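Local coordinates for MTH0777 (Methanothermobacter thermautotrophicus, PDB 1KJN), which is of unknown function but belongs to the DUF1890 family and folds around a six-stranded parallel sheet flanked by helices, at residues Tyr27-Leu32 with Ile149-Met153. Residue numbers count along the deposited sequence, not the author numbering.
Sequences YTSHKL and IDRFM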
ATOM      1  N   TYR A  27      -2.436   8.371   1.860  1.00 20.68           N
ATOM      2  CA  TYR A  27      -2.651   9.100   3.110  1.00 22.24           C
ATOM      3  C   TYR A  27      -2.550  10.616   2.876  1.00 23.61           C
ATOM      4  O   TYR A  27      -3.385  11.379   3.343  1.00 25.46           O
ATOM      5  CB  TYR A  27      -1.622   8.683   4.169  1.00 25.73           C
ATOM      6  CG  TYR A  27      -1.841   9.360   5.510  1.00 23.12           C
ATOM      7  CD1 TYR A  27      -1.123  10.509   5.865  1.00 23.06           C
ATOM      8  CD2 TYR A  27      -2.790   8.873   6.412  1.00 24.62           C
ATOM      9  CE1 TYR A  27      -1.356  11.164   7.099  1.00 22.17           C
ATOM     10  CE2 TYR A  27      -3.023   9.507   7.645  1.00 23.88           C
ATOM     11  CZ  TYR A  27      -2.308  10.648   7.982  1.00 23.70           C
ATOM     12  OH  TYR A  27      -2.514  11.243   9.203  1.00 20.02           O
ATOM     13  N   THR A  28      -1.524  11.033   2.144  1.00 19.35           N
ATOM     14  CA  THR A  28      -1.304  12.443   1.841  1.00 17.01           C
ATOM     15  C   THR A  28      -2.430  12.976   0.954  1.00 22.13           C
ATOM     16  O   THR A  28      -2.932  14.066   1.201  1.00 21.35           O
ATOM     17  CB  THR A  28       0.044  12.644   1.146  1.00 20.22           C
ATOM     18  OG1 THR A  28       1.058  11.995   1.918  1.00 15.74           O
ATOM     19  CG2 THR A  28       0.395  14.150   1.017  1.00 18.59           C
ATOM     20  N   SER A  29      -2.869  12.183  -0.029  1.00 18.94           N
ATOM     21  CA  SER A  29      -3.948  12.613  -0.923  1.00 21.97           C
ATOM     22  C   SER A  29      -5.252  12.822  -0.149  1.00 20.75           C
ATOM     23  O   SER A  29      -6.027  13.740  -0.432  1.00 21.71           O
ATOM     24  CB  SER A  29      -4.165  11.616  -2.057  1.00 20.49           C
ATOM     25  OG  SER A  29      -5.293  11.985  -2.844  1.00 21.96           O
ATOM     26  N   HIS A  30      -5.493  11.953   0.820  1.00 18.31           N
ATOM     27  CA  HIS A  30      -6.669  12.072   1.647  1.00 17.01           C
ATOM     28  C   HIS A  30      -6.555  13.353   2.461  1.00 20.18           C
ATOM     29  O   HIS A  30      -7.550  14.038   2.660  1.00 17.29           O
ATOM     30  CB  HIS A  30      -6.800  10.886   2.588  1.00 20.92           C
ATOM     31  CG  HIS A  30      -7.893  11.039   3.594  1.00 27.85           C
ATOM     32  ND1 HIS A  30      -7.645  11.221   4.942  1.00 30.55           N
ATOM     33  CD2 HIS A  30      -9.243  11.003   3.462  1.00 25.86           C
ATOM     34  CE1 HIS A  30      -8.792  11.284   5.591  1.00 31.48           C
ATOM     35  NE2 HIS A  30      -9.779  11.154   4.715  1.00 30.04           N
ATOM     36  N   LYS A  31      -5.356  13.664   2.951  1.00 16.99           N
ATOM     37  CA  LYS A  31      -5.168  14.889   3.730  1.00 21.66           C
ATOM     38  C   LYS A  31      -5.510  16.102   2.873  1.00 26.81           C
ATOM     39  O   LYS A  31      -6.179  17.026   3.332  1.00 27.54           O
ATOM     40  CB  LYS A  31      -3.727  15.009   4.213  1.00 23.73           C
ATOM     41  CG  LYS A  31      -3.332  13.960   5.224  1.00 28.85           C
ATOM     42  CD  LYS A  31      -4.069  14.146   6.554  1.00 29.89           C
ATOM     43  CE  LYS A  31      -3.394  15.184   7.431  1.00 27.95           C
ATOM     44  NZ  LYS A  31      -4.032  15.230   8.784  1.00 36.54           N
ATOM     45  N   LEU A  32      -5.070  16.077   1.615  1.00 23.69           N
ATOM     46  CA  LEU A  32      -5.308  17.171   0.701  1.00 23.63           C
ATOM     47  C   LEU A  32      -6.781  17.318   0.355  1.00 22.55           C
ATOM     48  O   LEU A  32      -7.285  18.439   0.285  1.00 23.16           O
ATOM     49  CB  LEU A  32      -4.438  17.013  -0.562  1.00 20.34           C
ATOM     50  CG  LEU A  32      -2.936  17.238  -0.337  1.00 15.19           C
ATOM     51  CD1 LEU A  32      -2.126  16.916  -1.584  1.00 18.98           C
ATOM     52  CD2 LEU A  32      -2.690  18.671   0.089  1.00 24.62           C
ATOM     53  N   ILE A 149       4.223  14.468   7.951  1.00 24.70           N
ATOM     54  CA  ILE A 149       3.250  14.923   6.957  1.00 21.23           C
ATOM     55  C   ILE A 149       2.063  15.566   7.684  1.00 23.98           C
ATOM     56  O   ILE A 149       1.527  16.579   7.232  1.00 23.82           O
ATOM     57  CB  ILE A 149       2.748  13.758   6.041  1.00 20.09           C
ATOM     58  CG1 ILE A 149       3.849  13.367   5.053  1.00 20.23           C
ATOM     59  CG2 ILE A 149       1.480  14.164   5.272  1.00  9.26           C
ATOM     60  CD1 ILE A 149       3.644  12.007   4.434  1.00 29.72           C
ATOM     61  N   ASP A 150       1.635  14.973   8.797  1.00 23.10           N
ATOM     62  CA  ASP A 150       0.525  15.549   9.570  1.00 23.72           C
ATOM     63  C   ASP A 150       0.856  16.979   9.996  1.00 25.71           C
ATOM     64  O   ASP A 150       0.005  17.875   9.924  1.00 23.51           O
ATOM     65  CB  ASP A 150       0.256  14.740  10.839  1.00 26.74           C
ATOM     66  CG  ASP A 150      -0.599  13.525  10.583  1.00 31.67           C
ATOM     67  OD1 ASP A 150      -1.362  13.517   9.584  1.00 31.12           O
ATOM     68  OD2 ASP A 150      -0.521  12.590  11.390  1.00 27.23           O
ATOM     69  N   ARG A 151       2.093  17.168  10.455  1.00 23.32           N
ATOM     70  CA  ARG A 151       2.564  18.471  10.919  1.00 30.87           C
ATOM     71  C   ARG A 151       2.553  19.506   9.807  1.00 32.73           C
ATOM     72  O   ARG A 151       2.015  20.605   9.970  1.00 30.59           O
ATOM     73  CB  ARG A 151       3.956  18.345  11.548  1.00 35.07           C
ATOM     74  CG  ARG A 151       3.973  17.413  12.768  1.00 44.26           C
ATOM     75  CD  ARG A 151       5.155  17.686  13.701  1.00 49.62           C
ATOM     76  NE  ARG A 151       5.120  16.878  14.927  1.00 55.67           N
ATOM     77  CZ  ARG A 151       4.082  16.779  15.760  1.00 56.19           C
ATOM     78  NH1 ARG A 151       2.955  17.437  15.519  1.00 57.22           N
ATOM     79  NH2 ARG A 151       4.172  16.013  16.843  1.00 55.29           N
ATOM     80  N   PHE A 152       3.125  19.135   8.667  1.00 31.78           N
ATOM     81  CA  PHE A 152       3.153  20.008   7.506  1.00 30.28           C
ATOM     82  C   PHE A 152       1.719  20.407   7.144  1.00 30.27           C
ATOM     83  O   PHE A 152       1.439  21.568   6.896  1.00 30.95           O
ATOM     84  CB  PHE A 152       3.779  19.266   6.319  1.00 31.68           C
ATOM     85  CG  PHE A 152       3.683  20.015   5.015  1.00 28.72           C
ATOM     86  CD1 PHE A 152       4.662  20.916   4.649  1.00 27.54           C
ATOM     87  CD2 PHE A 152       2.599  19.826   4.170  1.00 27.52           C
ATOM     88  CE1 PHE A 152       4.576  21.630   3.452  1.00 33.01           C
ATOM     89  CE2 PHE A 152       2.495  20.532   2.968  1.00 34.58           C
ATOM     90  CZ  PHE A 152       3.491  21.438   2.610  1.00 33.72           C
HETATM   91  N   MSE A 153       0.815  19.429   7.148  1.00 27.47           N
HETATM   92  CA  MSE A 153      -0.582  19.650   6.786  1.00 30.38           C
HETATM   93  C   MSE A 153      -1.412  20.506   7.742  1.00 34.80           C
HETATM   94  O   MSE A 153      -2.396  21.114   7.335  1.00 31.34           O
HETATM   95  CB  MSE A 153      -1.287  18.316   6.578  1.00 32.34           C
HETATM   96  CG  MSE A 153      -0.823  17.540   5.360  1.00 34.38           C
HETATM   97 SE   MSE A 153      -1.330  18.397   3.705  1.00 35.88          SE
HETATM   98  CE  MSE A 153      -0.387  17.217   2.498  1.00 36.22           C
TER
HETATM   99  O   HOH W   1      -2.715  17.289  10.203  1.00 36.82           O
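Ile149 opens the contact. Ile149 CD1 lies 3.6 Å from Thr28 OG1, a hydroxyl already hydrogen-bonded to Leu24 O one turn back in its own helix. Asp150 comes next and holds the polar side. Asp150 OD1 accepts a short hydrogen bond from Tyr27 OH (2.6 Å), at the edge of the ring. Asp150 OD1 also forms a salt bridge with Lys31 NZ at 3.3 Å, a weak hydrogen bond. Water 1 adds a bridge, accepting from Lys31 NZ and donating to Asp150 O, each at 2.8 Å. Asp150 OD2 forms a salt bridge with Arg146 on its own helix. Met153, a selenomethionine, ends the segment. Met153 CE sits 3.5 Å from Thr28 CG2 and 3.6 Å from Leu32 CD2. Thr28 and Leu32 in turn rest on Met11 of strand 8-12, and Leu32 also on Phe81 of strand 81-86. The axes of 27-32 and 149-153 run nearly parallel, at 18°, on one face of the parallel sheet of this alpha/beta fold. The chemistry is therefore split: apolar contacts near the strands, and farther out one carboxylate, its OD1 shared by Tyr27 and Lys31 and its OD2 paired with Arg146, joining the first and last helices.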